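PDB 6CL6: tail fiber protein from Pseudomonas aeruginosa, which forms the receptor-binding tail fiber of the R2 pyocin, a contractile injection system, and so probably attaches the particle to its target cell. Local coordinates for residues F72-M77 against Q88-Y93; G65-R70 against T96-V101; P34-G39 against A53-M58. All coordinates share one frame; numbering follows the deposited sequence.

In the fold
All three contacts belong to one small antiparallel sheet, strand order 57-60, 72-79, 85-92, 99-104, 118-119, toward the N-terminal end of the crystallised C-terminal fragment of a trimeric fiber. Contact 1 is the central hairpin. Contact 2, its centre 8 Å away, ties the 65-70 loop to strand 99-104 and shares the sheet through Ala-90 O and Tyr-100 N, 2.8 Å apart. Contact 3, centred 11 Å from contact 1, packs a 3-10 turn on the opposite flank, where Ile-74 N meets Met-58 O at 2.8 Å. Contacts 2 and 3 do not touch; their centres are 19 Å apart. Each of the three also reaches a neighbouring subunit.

Contact 1. Residues F72-M77 against Q88-Y93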
ATOM      1  N   PHE A  72     -13.882  -6.989 -65.992  1.00 12.32           N
ATOM      2  CA  PHE A  72     -13.494  -5.595 -65.853  1.00  9.04           C
ATOM      3  C   PHE A  72     -13.470  -4.925 -67.221  1.00  7.87           C
ATOM      4  O   PHE A  72     -12.955  -5.503 -68.205  1.00 10.15           O
ATOM      5  CB  PHE A  72     -12.090  -5.444 -65.189  1.00  9.05           C
ATOM      6  CG  PHE A  72     -12.110  -5.585 -63.699  1.00 12.10           C
ATOM      7  CD1 PHE A  72     -12.382  -6.798 -63.097  1.00 12.31           C
ATOM      8  CD2 PHE A  72     -11.933  -4.451 -62.888  1.00 12.83           C
ATOM      9  CE1 PHE A  72     -12.429  -6.907 -61.702  1.00 13.58           C
ATOM     10  CE2 PHE A  72     -11.980  -4.558 -61.499  1.00 18.78           C
ATOM     11  CZ  PHE A  72     -12.224  -5.781 -60.919  1.00 17.81           C
ATOM     12  N   TYR A  73     -13.962  -3.679 -67.262  1.00  8.98           N
ATOM     13  CA  TYR A  73     -13.660  -2.782 -68.372  1.00 11.35           C
ATOM     14  C   TYR A  73     -12.206  -2.374 -68.284  1.00 10.98           C
ATOM     15  O   TYR A  73     -11.722  -2.004 -67.202  1.00 11.12           O
ATOM     16  CB  TYR A  73     -14.527  -1.530 -68.325  1.00  7.20           C
ATOM     17  CG  TYR A  73     -16.004  -1.754 -68.366  1.00  9.05           C
ATOM     18  CD1 TYR A  73     -16.735  -1.915 -67.202  1.00  8.83           C
ATOM     19  CD2 TYR A  73     -16.677  -1.727 -69.574  1.00 11.57           C
ATOM     20  CE1 TYR A  73     -18.113  -2.097 -67.283  1.00  9.55           C
ATOM     21  CE2 TYR A  73     -18.014  -1.875 -69.648  1.00  7.02           C
ATOM     22  CZ  TYR A  73     -18.725  -2.070 -68.517  1.00  9.43           C
ATOM     23  OH  TYR A  73     -20.101  -2.226 -68.647  1.00 11.83           O
ATOM     24  N   ILE A  74     -11.487  -2.467 -69.396  1.00 10.15           N
ATOM     25  CA  ILE A  74     -10.062  -2.173 -69.406  1.00  7.70           C
ATOM     26  C   ILE A  74      -9.827  -1.131 -70.466  1.00 16.47           C
ATOM     27  O   ILE A  74      -9.978  -1.414 -71.661  1.00 13.05           O
ATOM     28  CB  ILE A  74      -9.195  -3.427 -69.640  1.00 11.37           C
ATOM     29  CG1 ILE A  74      -9.444  -4.459 -68.502  1.00 10.05           C
ATOM     30  CG2 ILE A  74      -7.738  -3.024 -69.693  1.00  8.35           C
ATOM     31  CD1 ILE A  74      -8.471  -5.589 -68.452  1.00 21.57           C
ATOM     32  N   GLN A  75      -9.471   0.073 -70.028  1.00 10.87           N
ATOM     33  CA  GLN A  75      -9.003   1.120 -70.932  1.00 11.77           C
ATOM     34  C   GLN A  75      -7.517   0.932 -71.199  1.00 14.09           C
ATOM     35  O   GLN A  75      -6.755   0.596 -70.293  1.00 16.50           O
ATOM     36  CB  GLN A  75      -9.238   2.516 -70.357  1.00  9.38           C
ATOM     37  CG  GLN A  75     -10.628   2.851 -69.936  1.00 15.58           C
ATOM     38  CD  GLN A  75     -10.656   4.159 -69.168  1.00 24.06           C
ATOM     39  OE1 GLN A  75     -10.356   5.211 -69.715  1.00 32.69           O
ATOM     40  NE2 GLN A  75     -10.973   4.082 -67.877  1.00 20.28           N
ATOM     41  N   SER A  76      -7.105   1.178 -72.438  1.00  8.62           N
ATOM     42  CA  SER A  76      -5.686   1.087 -72.793  1.00  7.88           C
ATOM     43  C   SER A  76      -5.244   2.351 -73.503  1.00  9.12           C
ATOM     44  O   SER A  76      -5.969   2.873 -74.345  1.00  8.36           O
ATOM     45  CB  SER A  76      -5.417  -0.103 -73.699  1.00 13.91           C
ATOM     46  OG  SER A  76      -5.665  -1.306 -73.023  1.00 11.90           O
ATOM     47  N   MET A  77      -4.048   2.808 -73.168  1.00 12.09           N
ATOM     48  CA  MET A  77      -3.378   3.924 -73.814  1.00 14.30           C
ATOM     49  C   MET A  77      -2.011   3.418 -74.256  1.00  7.81           C
ATOM     50  O   MET A  77      -1.332   2.727 -73.496  1.00 13.82           O
ATOM     51  CB  MET A  77      -3.243   5.099 -72.862  1.00 13.02           C
ATOM     52  CG  MET A  77      -4.540   5.730 -72.444  1.00 15.54           C
ATOM     53  SD  MET A  77      -4.384   6.620 -70.904  1.00 15.84           S
ATOM     54  CE  MET A  77      -4.416   5.290 -69.730  1.00 17.16           C
ATOM     55  N   GLN A  88      -2.836   0.727 -68.633  1.00  9.75           N
ATOM     56  CA  GLN A  88      -4.195   0.229 -68.553  1.00 10.41           C
ATOM     57  C   GLN A  88      -4.856   0.550 -67.227  1.00 11.83           C
ATOM     58  O   GLN A  88      -4.237   0.475 -66.155  1.00  9.01           O
ATOM     59  CB  GLN A  88      -4.245  -1.293 -68.782  1.00 12.23           C
ATOM     60  CG  GLN A  88      -3.941  -1.680 -70.195  1.00  8.20           C
ATOM     61  CD  GLN A  88      -4.124  -3.167 -70.398  1.00 10.33           C
ATOM     62  OE1 GLN A  88      -3.954  -3.969 -69.458  1.00  9.25           O
ATOM     63  NE2 GLN A  88      -4.489  -3.542 -71.609  1.00 10.95           N
ATOM     64  N   ILE A  89      -6.123   0.951 -67.338  1.00 11.03           N
ATOM     65  CA  ILE A  89      -6.993   1.229 -66.207  1.00  7.43           C
ATOM     66  C   ILE A  89      -8.163   0.261 -66.265  1.00  9.90           C
ATOM     67  O   ILE A  89      -8.875   0.210 -67.276  1.00 12.59           O
ATOM     68  CB  ILE A  89      -7.525   2.678 -66.230  1.00 10.97           C
ATOM     69  CG1 ILE A  89      -6.384   3.671 -66.180  1.00 14.98           C
ATOM     70  CG2 ILE A  89      -8.537   2.871 -65.105  1.00 11.13           C
ATOM     71  CD1 ILE A  89      -6.773   5.049 -66.563  1.00 11.05           C
ATOM     72  N   ALA A  90      -8.385  -0.466 -65.181  1.00 13.68           N
ATOM     73  CA  ALA A  90      -9.443  -1.461 -65.094  1.00 11.56           C
ATOM     74  C   ALA A  90     -10.483  -0.994 -64.088  1.00 13.19           C
ATOM     75  O   ALA A  90     -10.134  -0.589 -62.963  1.00 12.02           O
ATOM     76  CB  ALA A  90      -8.871  -2.831 -64.714  1.00 11.43           C
ATOM     77  N   THR A  91     -11.751  -1.050 -64.486  1.00  9.25           N
ATOM     78  CA  THR A  91     -12.858  -0.725 -63.603  1.00  7.59           C
ATOM     79  C   THR A  91     -13.861  -1.870 -63.644  1.00 20.61           C
ATOM     80  O   THR A  91     -14.033  -2.524 -64.671  1.00 10.02           O
ATOM     81  CB  THR A  91     -13.518   0.588 -63.985  1.00 11.37           C
ATOM     82  OG1 THR A  91     -13.846   0.563 -65.389  1.00  8.08           O
ATOM     83  CG2 THR A  91     -12.549   1.740 -63.712  1.00 11.88           C
ATOM     84  N   SER A  92     -14.508  -2.112 -62.505  1.00 10.77           N
ATOM     85  CA  SER A  92     -15.310  -3.307 -62.334  1.00 10.57           C
ATOM     86  C   SER A  92     -16.560  -3.255 -63.185  1.00  9.61           C
ATOM     87  O   SER A  92     -17.145  -2.198 -63.425  1.00 12.36           O
ATOM     88  CB  SER A  92     -15.682  -3.477 -60.845  1.00 16.45           C
ATOM     89  OG  SER A  92     -16.260  -2.266 -60.340  1.00 12.82           O
ATOM     90  N   TYR A  93     -17.018  -4.438 -63.581  1.00 10.13           N
ATOM     91  CA  TYR A  93     -18.252  -4.602 -64.354  1.00  9.29           C
ATOM     92  C   TYR A  93     -19.500  -4.813 -63.496  1.00  9.18           C
ATOM     93  O   TYR A  93     -20.615  -4.568 -63.973  1.00 10.72           O
ATOM     94  CB  TYR A  93     -18.081  -5.785 -65.287  1.00  9.37           C
ATOM     95  CG  TYR A  93     -19.219  -6.127 -66.206  1.00 12.00           C
ATOM     96  CD1 TYR A  93     -19.610  -5.276 -67.227  1.00  9.53           C
ATOM     97  CD2 TYR A  93     -19.875  -7.340 -66.083  1.00 17.47           C
ATOM     98  CE1 TYR A  93     -20.649  -5.612 -68.076  1.00  7.38           C
ATOM     99  CE2 TYR A  93     -20.924  -7.693 -66.928  1.00 18.56           C
ATOM    100  CZ  TYR A  93     -21.301  -6.828 -67.915  1.00 14.70           C
ATOM    101  OH  TYR A  93     -22.331  -7.196 -68.747  1.00 14.27           O
TER
HETATM  102  O   HOH W   1     -21.168  -2.609 -65.986  1.00 10.07           O
HETATM  103  O   HOH W   2     -11.690   1.426 -66.973  1.00 15.33           O
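Strands 72-77 and 88-92 form the two arms of an antiparallel hairpin, their axes 4.5 Å apart at closest approach. Backbone bonds set the register. Tyr-73 pairs with Thr-91 and Gln-75 with Ile-89 as hydrogen-bonded pairs; the straightest bond runs from Thr-91 N to Tyr-73 O (2.9 Å, 161°), while its return, Tyr-73 N to Thr-91 O, is bent and weak. Ile-74 with Ala-90 and Ser-76 with Gln-88 are non-hydrogen-bonded pairs.

The polar side chains divide between the two faces. On the face of Ile-74 and Ala-90, the extended Gln-88 lays its amide across Ile-74 CG2, and its NE2 donates nearly in the amide plane to Ser-76 OG (2.9 Å). Pro-50 O takes a further bond from the same NE2, and Arg-102 binds OE1, so both ends of this buried amide are held. On the other face one water accepts from Gln-75 NE2, donates to Ile-89 O and bonds Thr-91 OG1, whose main partner is Ser-87 of the second subunit.

Aromatic contacts gather at the open end of the hairpin. Ser-92 CA sits over one face of the Phe-72 ring, 3.9 Å from its centroid, in a CH-pi contact. The rings of Tyr-73 and Tyr-93 cross obliquely with planes at 56°, and Tyr-73 OH lies at the edge of the Tyr-93 ring, 3.4 Å from CD1. A water links that hydroxyl to Tyr-93 O, while Tyr-93 OH bonds Asn-85 of the second subunit.

Toward the turn, Met-77, bent at chi3, brings CE to 4.0 Å from Ile-89 CD1. The face bearing Tyr-73, Gln-75, Ile-89 and Thr-91 packs on both other subunits, so polar groups and probably the bridging water are part of a trimer interface that mixes polar and apolar contacts.

Contact 2. Residues G65-R70 against T96-V101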
ATOM      1  N   GLY A  65      -6.549  -9.868 -66.218  1.00 10.47           N
ATOM      2  CA  GLY A  65      -7.144  -8.746 -65.573  1.00 12.29           C
ATOM      3  C   GLY A  65      -6.824  -8.731 -64.078  1.00 11.58           C
ATOM      4  O   GLY A  65      -6.100  -9.583 -63.573  1.00 15.00           O
ATOM      5  N   PRO A  66      -7.391  -7.740 -63.352  1.00  8.63           N
ATOM      6  CA  PRO A  66      -6.969  -7.527 -61.955  1.00 12.22           C
ATOM      7  C   PRO A  66      -7.545  -8.500 -60.933  1.00 23.12           C
ATOM      8  O   PRO A  66      -6.916  -8.749 -59.897  1.00 15.34           O
ATOM      9  CB  PRO A  66      -7.416  -6.089 -61.669  1.00 15.93           C
ATOM     10  CG  PRO A  66      -8.593  -5.879 -62.617  1.00 11.99           C
ATOM     11  CD  PRO A  66      -8.261  -6.673 -63.849  1.00 17.71           C
ATOM     12  N   VAL A  67      -8.727  -9.055 -61.180  1.00 10.97           N
ATOM     13  CA  VAL A  67      -9.368  -9.941 -60.197  1.00 11.00           C
ATOM     14  C   VAL A  67      -9.885 -11.193 -60.898  1.00 17.96           C
ATOM     15  O   VAL A  67     -10.891 -11.143 -61.619  1.00 13.68           O
ATOM     16  CB  VAL A  67     -10.490  -9.257 -59.416  1.00 15.89           C
ATOM     17  CG1 VAL A  67     -10.996 -10.218 -58.341  1.00 17.31           C
ATOM     18  CG2 VAL A  67     -10.050  -7.974 -58.796  1.00 16.54           C
ATOM     19  N   ALA A  68      -9.217 -12.323 -60.659  1.00 17.68           N
ATOM     20  CA  ALA A  68      -9.558 -13.551 -61.355  1.00 30.85           C
ATOM     21  C   ALA A  68     -11.017 -13.939 -61.122  1.00 12.03           C
ATOM     22  O   ALA A  68     -11.542 -13.870 -59.997  1.00 12.16           O
ATOM     23  CB  ALA A  68      -8.632 -14.677 -60.895  1.00 26.75           C
ATOM     24  N   GLY A  69     -11.664 -14.362 -62.206  1.00  9.78           N
ATOM     25  CA  GLY A  69     -13.072 -14.683 -62.174  1.00 20.39           C
ATOM     26  C   GLY A  69     -14.025 -13.537 -62.384  1.00 23.61           C
ATOM     27  O   GLY A  69     -15.232 -13.781 -62.452  1.00 19.40           O
ATOM     28  N   ARG A  70     -13.540 -12.291 -62.507  1.00 11.26           N
ATOM     29  CA  ARG A  70     -14.439 -11.139 -62.619  1.00  9.99           C
ATOM     30  C   ARG A  70     -14.205 -10.362 -63.913  1.00 11.71           C
ATOM     31  O   ARG A  70     -13.052 -10.225 -64.373  1.00 14.62           O
ATOM     32  CB  ARG A  70     -14.269 -10.189 -61.444  1.00 14.85           C
ATOM     33  CG  ARG A  70     -14.912 -10.768 -60.172  1.00 18.39           C
ATOM     34  CD  ARG A  70     -14.796  -9.798 -59.033  1.00 20.27           C
ATOM     35  NE  ARG A  70     -15.561  -8.576 -59.260  1.00 16.64           N
ATOM     36  CZ  ARG A  70     -15.466  -7.513 -58.495  1.00 23.71           C
ATOM     37  NH1 ARG A  70     -14.644  -7.526 -57.454  1.00 27.45           N
ATOM     38  NH2 ARG A  70     -16.198  -6.444 -58.752  1.00 23.75           N
ATOM     39  N   THR A  96     -19.116  -4.889 -57.186  1.00 11.55           N
ATOM     40  CA  THR A  96     -18.488  -3.833 -56.390  1.00 10.33           C
ATOM     41  C   THR A  96     -17.998  -2.738 -57.332  1.00 20.86           C
ATOM     42  O   THR A  96     -17.971  -2.918 -58.556  1.00 21.42           O
ATOM     43  CB  THR A  96     -17.295  -4.358 -55.581  1.00 19.07           C
ATOM     44  OG1 THR A  96     -16.268  -4.761 -56.487  1.00 17.51           O
ATOM     45  CG2 THR A  96     -17.664  -5.563 -54.722  1.00 22.89           C
ATOM     46  N   SER A  97     -17.582  -1.606 -56.755  1.00 10.15           N
ATOM     47  CA  SER A  97     -17.032  -0.464 -57.502  1.00  9.45           C
ATOM     48  C   SER A  97     -15.545  -0.391 -57.194  1.00 16.84           C
ATOM     49  O   SER A  97     -15.148   0.097 -56.125  1.00 12.87           O
ATOM     50  CB  SER A  97     -17.713   0.859 -57.093  1.00 10.07           C
ATOM     51  OG  SER A  97     -19.105   0.838 -57.396  1.00 14.30           O
ATOM     52  N   GLU A  98     -14.725  -0.906 -58.118  1.00 13.92           N
ATOM     53  CA  GLU A  98     -13.290  -1.016 -57.932  1.00  8.27           C
ATOM     54  C   GLU A  98     -12.538  -0.526 -59.158  1.00 17.29           C
ATOM     55  O   GLU A  98     -13.026  -0.629 -60.282  1.00 13.69           O
ATOM     56  CB  GLU A  98     -12.864  -2.461 -57.677  1.00 11.48           C
ATOM     57  CG  GLU A  98     -13.361  -3.006 -56.383  1.00 13.04           C
ATOM     58  CD  GLU A  98     -13.074  -4.480 -56.191  1.00 18.22           C
ATOM     59  OE1 GLU A  98     -12.022  -4.978 -56.649  1.00 23.79           O
ATOM     60  OE2 GLU A  98     -13.941  -5.147 -55.596  1.00 23.86           O
ATOM     61  N   MET A  99     -11.307  -0.054 -58.920  1.00 19.24           N
ATOM     62  CA  MET A  99     -10.406   0.405 -59.989  1.00 18.04           C
ATOM     63  C   MET A  99      -8.986  -0.060 -59.730  1.00 20.07           C
ATOM     64  O   MET A  99      -8.515  -0.049 -58.578  1.00 12.91           O
ATOM     65  CB  MET A  99     -10.409   1.939 -60.084  1.00  8.83           C
ATOM     66  CG  MET A  99      -9.477   2.518 -61.146  1.00 10.58           C
ATOM     67  SD  MET A  99      -9.361   4.336 -61.119  1.00 12.01           S
ATOM     68  CE  MET A  99     -11.019   4.762 -61.605  1.00 23.02           C
ATOM     69  N   TYR A 100      -8.303  -0.432 -60.818  1.00  7.46           N
ATOM     70  CA  TYR A 100      -6.921  -0.874 -60.826  1.00  9.33           C
ATOM     71  C   TYR A 100      -6.181  -0.195 -61.978  1.00 14.90           C
ATOM     72  O   TYR A 100      -6.791   0.239 -62.958  1.00 11.84           O
ATOM     73  CB  TYR A 100      -6.810  -2.409 -60.989  1.00 11.08           C
ATOM     74  CG  TYR A 100      -7.460  -3.150 -59.858  1.00 15.30           C
ATOM     75  CD1 TYR A 100      -8.847  -3.315 -59.819  1.00 10.71           C
ATOM     76  CD2 TYR A 100      -6.689  -3.707 -58.818  1.00 13.49           C
ATOM     77  CE1 TYR A 100      -9.461  -3.989 -58.772  1.00 14.45           C
ATOM     78  CE2 TYR A 100      -7.299  -4.390 -57.776  1.00 16.81           C
ATOM     79  CZ  TYR A 100      -8.692  -4.516 -57.759  1.00 17.94           C
ATOM     80  OH  TYR A 100      -9.319  -5.156 -56.720  1.00 14.04           O
ATOM     81  N   VAL A 101      -4.856  -0.145 -61.865  1.00 15.16           N
ATOM     82  CA  VAL A 101      -3.995   0.408 -62.910  1.00 18.28           C
ATOM     83  C   VAL A 101      -2.772  -0.482 -63.071  1.00 12.39           C
ATOM     84  O   VAL A 101      -2.285  -1.089 -62.098  1.00 14.50           O
ATOM     85  CB  VAL A 101      -3.601   1.870 -62.585  1.00 11.18           C
ATOM     86  CG1 VAL A 101      -2.689   1.908 -61.346  1.00 14.53           C
ATOM     87  CG2 VAL A 101      -2.920   2.509 -63.771  1.00 10.29           C
TER
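Arg-70 leaves the backbone with CG anti to its carbonyl carbon (chi1 -74°), runs straight through chi2 and then bends at chi3 (65°), which carries the guanidinium across to Thr-96 and Glu-98. Thr-96 takes the crowded rotamer, with OG1 between its own N and carbonyl carbon, while Glu-98 reaches out extended, so hydroxyl and carboxylate arrive side by side.

NH1 makes a salt bridge with Glu-98 OE2 (3.1 Å) along a nearly straight N-H. The oxygen lies in the guanidinium plane, but the nitrogen approaches from above the carboxylate plane, as the two groups stand almost perpendicular. NH2 donates to Thr-96 OG1 at 2.8 Å and also to Asn-94 O. The threonine hydroxyl in turn donates a hydrogen bond to Glu-98 OE2, at a short 2.5 Å, giving that oxygen two donors. The other oxygen, OE1, accepts from Tyr-100 OH at 2.7 Å. With both oxygens engaged and a guanidinium beside it, the carboxylate is probably ionised and well fixed in rotation.

Beyond this network the contact turns apolar. Pro-66 lays CB over one face of the Tyr-100 ring, 3.7 Å from the centroid, in a CH-pi contact. Val-67 comes in near the phenol end, with CG2 3.6 Å from Tyr-100 OH.

Val-67 to Arg-70 form a type II beta turn, closed by Arg-70 N to Val-67 O, with Gly-69 at the position where a positive phi is usual. The motif is a loop between strands 57-60 and 72-79 folded back over one face of an antiparallel sheet, fastened by the Arg-70 to Glu-98 salt bridge to the residues leading into strand 99-104, and by Pro-66 and Val-67 to Tyr-100 on that strand.

Contact 3. Residues P34-G39 against A53-M58; sequences PVFARG and ATVPLM
Val-55 opens the contact, presenting CB to Phe-36 CD2 at 4.0 Å, with its CG1 branch near CE2; the two side chains cross at about a right angle. Next comes Pro-56, which makes the closest approach to the Phe-36 ring. Its CD sits over one face of the phenyl ring, 3.6 Å from the centroid and 17° off the normal, a CH-pi contact displaced toward the rim, and CG closes to 3.3 Å from Phe-36 CD1. The opposite face of that ring is covered by CB of Pro-34, so phenylalanine lies sandwiched between two prolines. Its crowded chi1 of 51°, with CG between N and the carbonyl carbon, turns the ring into this slot.

Leu-57 follows as strand 57-60 begins. Its CG is anti to the backbone N, its CB faces Phe-36 CB, and CD2 reaches the carbonyl of Gly-39, 3.4 Å from O. Gly-39 follows the 3-10 segment 35-38 with a positive phi.

Other subunits continue the packing: Phe-36 meets Ala-37 of the third, and Leu-57 meets Met-77 of the second. With no hydrogen bond between the two segments, their mutual contact rests on apolar and CH-pi packing, while backbone hydrogen bonds of Gly-39 go to the second subunit.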
ATOM      1  N   PRO A  34     -15.723   3.675 -84.911  1.00 11.37           N
ATOM      2  CA  PRO A  34     -15.371   2.400 -84.282  1.00 16.86           C
ATOM      3  C   PRO A  34     -15.931   2.398 -82.859  1.00 14.62           C
ATOM      4  O   PRO A  34     -15.978   3.432 -82.196  1.00 15.27           O
ATOM      5  CB  PRO A  34     -13.838   2.396 -84.307  1.00 12.98           C
ATOM      6  CG  PRO A  34     -13.473   3.313 -85.424  1.00 15.12           C
ATOM      7  CD  PRO A  34     -14.532   4.414 -85.403  1.00 17.16           C
ATOM      8  N   VAL A  35     -16.355   1.220 -82.394  1.00  8.27           N
ATOM      9  CA  VAL A  35     -17.209   1.176 -81.218  1.00 16.33           C
ATOM     10  C   VAL A  35     -16.501   1.690 -79.984  1.00  9.32           C
ATOM     11  O   VAL A  35     -17.137   2.335 -79.137  1.00  9.60           O
ATOM     12  CB  VAL A  35     -17.764  -0.246 -80.986  1.00 18.14           C
ATOM     13  CG1 VAL A  35     -18.703  -0.634 -82.133  1.00 19.29           C
ATOM     14  CG2 VAL A  35     -16.659  -1.269 -80.845  1.00 15.20           C
ATOM     15  N   PHE A  36     -15.184   1.460 -79.861  1.00 13.29           N
ATOM     16  CA  PHE A  36     -14.483   1.920 -78.654  1.00 14.62           C
ATOM     17  C   PHE A  36     -14.494   3.434 -78.533  1.00 14.45           C
ATOM     18  O   PHE A  36     -14.419   3.973 -77.421  1.00 15.56           O
ATOM     19  CB  PHE A  36     -13.040   1.383 -78.641  1.00 12.77           C
ATOM     20  CG  PHE A  36     -12.274   1.642 -79.895  1.00 12.46           C
ATOM     21  CD1 PHE A  36     -11.719   2.914 -80.139  1.00 12.53           C
ATOM     22  CD2 PHE A  36     -12.062   0.640 -80.814  1.00 12.03           C
ATOM     23  CE1 PHE A  36     -10.971   3.151 -81.288  1.00 18.51           C
ATOM     24  CE2 PHE A  36     -11.332   0.883 -81.975  1.00 10.92           C
ATOM     25  CZ  PHE A  36     -10.777   2.134 -82.190  1.00 14.56           C
ATOM     26  N   ALA A  37     -14.593   4.144 -79.652  1.00 11.94           N
ATOM     27  CA  ALA A  37     -14.667   5.607 -79.598  1.00 11.64           C
ATOM     28  C   ALA A  37     -16.029   6.119 -79.181  1.00 13.95           C
ATOM     29  O   ALA A  37     -16.167   7.307 -78.860  1.00 13.69           O
ATOM     30  CB  ALA A  37     -14.272   6.206 -80.953  1.00 14.17           C
ATOM     31  N   ARG A  38     -17.038   5.250 -79.135  1.00  7.78           N
ATOM     32  CA  ARG A  38     -18.351   5.576 -78.580  1.00  7.47           C
ATOM     33  C   ARG A  38     -18.449   5.167 -77.113  1.00  6.82           C
ATOM     34  O   ARG A  38     -19.505   5.303 -76.513  1.00 11.35           O
ATOM     35  CB  ARG A  38     -19.429   4.879 -79.403  1.00 11.36           C
ATOM     36  CG  ARG A  38     -19.388   5.177 -80.907  1.00 13.24           C
ATOM     37  CD  ARG A  38     -20.318   4.260 -81.677  1.00 16.11           C
ATOM     38  NE  ARG A  38     -21.695   4.389 -81.246  1.00 14.15           N
ATOM     39  CZ  ARG A  38     -22.676   3.568 -81.609  1.00 14.51           C
ATOM     40  NH1 ARG A  38     -22.425   2.562 -82.436  1.00 17.18           N
ATOM     41  NH2 ARG A  38     -23.927   3.769 -81.153  1.00 15.91           N
ATOM     42  N   GLY A  39     -17.368   4.666 -76.541  1.00 11.80           N
ATOM     43  CA  GLY A  39     -17.429   4.118 -75.199  1.00  8.81           C
ATOM     44  C   GLY A  39     -17.988   2.714 -75.104  1.00  9.98           C
ATOM     45  O   GLY A  39     -18.227   2.228 -73.983  1.00  7.98           O
ATOM     46  N   ALA A  53      -3.818  -6.384 -75.761  1.00 11.05           N
ATOM     47  CA  ALA A  53      -4.761  -5.355 -76.177  1.00 13.30           C
ATOM     48  C   ALA A  53      -4.184  -4.445 -77.264  1.00 10.26           C
ATOM     49  O   ALA A  53      -3.029  -4.024 -77.211  1.00  8.94           O
ATOM     50  CB  ALA A  53      -5.156  -4.509 -74.963  1.00 12.15           C
ATOM     51  N   THR A  54      -5.039  -4.123 -78.261  1.00 11.34           N
ATOM     52  CA  THR A  54      -4.689  -3.166 -79.288  1.00  9.56           C
ATOM     53  C   THR A  54      -5.789  -2.149 -79.527  1.00 13.65           C
ATOM     54  O   THR A  54      -5.667  -1.348 -80.449  1.00 14.68           O
ATOM     55  CB  THR A  54      -4.375  -3.861 -80.640  1.00 17.05           C
ATOM     56  OG1 THR A  54      -5.588  -4.475 -81.108  1.00 14.98           O
ATOM     57  CG2 THR A  54      -3.301  -4.873 -80.506  1.00 13.40           C
ATOM     58  N   VAL A  55      -6.872  -2.181 -78.756  1.00 11.63           N
ATOM     59  CA  VAL A  55      -7.931  -1.186 -78.849  1.00 10.97           C
ATOM     60  C   VAL A  55      -8.053  -0.518 -77.485  1.00 12.55           C
ATOM     61  O   VAL A  55      -7.699  -1.129 -76.458  1.00 18.04           O
ATOM     62  CB  VAL A  55      -9.248  -1.822 -79.297  1.00 19.31           C
ATOM     63  CG1 VAL A  55      -9.085  -2.411 -80.696  1.00 28.89           C
ATOM     64  CG2 VAL A  55      -9.681  -2.914 -78.309  1.00 22.11           C
ATOM     65  N   PRO A  56      -8.544   0.720 -77.420  1.00 10.94           N
ATOM     66  CA  PRO A  56      -8.462   1.460 -76.163  1.00  8.80           C
ATOM     67  C   PRO A  56      -9.502   1.097 -75.140  1.00 11.92           C
ATOM     68  O   PRO A  56      -9.373   1.532 -74.000  1.00  9.57           O
ATOM     69  CB  PRO A  56      -8.605   2.918 -76.604  1.00 11.58           C
ATOM     70  CG  PRO A  56      -9.305   2.866 -77.928  1.00 14.45           C
ATOM     71  CD  PRO A  56      -8.850   1.585 -78.577  1.00 17.55           C
ATOM     72  N   LEU A  57     -10.470   0.249 -75.469  1.00  8.29           N
ATOM     73  CA  LEU A  57     -11.470  -0.199 -74.519  1.00 13.72           C
ATOM     74  C   LEU A  57     -11.865  -1.638 -74.843  1.00 18.54           C
ATOM     75  O   LEU A  57     -12.140  -1.974 -75.994  1.00 13.65           O
ATOM     76  CB  LEU A  57     -12.689   0.748 -74.540  1.00  7.26           C
ATOM     77  CG  LEU A  57     -13.812   0.423 -73.565  1.00  8.69           C
ATOM     78  CD1 LEU A  57     -13.417   0.645 -72.161  1.00  7.13           C
ATOM     79  CD2 LEU A  57     -15.021   1.227 -73.871  1.00  7.04           C
ATOM     80  N   MET A  58     -11.820  -2.500 -73.828  1.00  9.14           N
ATOM     81  CA  MET A  58     -12.360  -3.843 -73.919  1.00 12.50           C
ATOM     82  C   MET A  58     -13.027  -4.174 -72.586  1.00 12.31           C
ATOM     83  O   MET A  58     -12.882  -3.452 -71.582  1.00 17.60           O
ATOM     84  CB  MET A  58     -11.291  -4.884 -74.233  1.00 19.82           C
ATOM     85  CG  MET A  58     -10.203  -4.944 -73.174  1.00 15.83           C
ATOM     86  SD  MET A  58      -8.909  -6.141 -73.550  1.00 28.54           S
ATOM     87  CE  MET A  58      -8.444  -5.683 -75.214  1.00 42.98           C
TER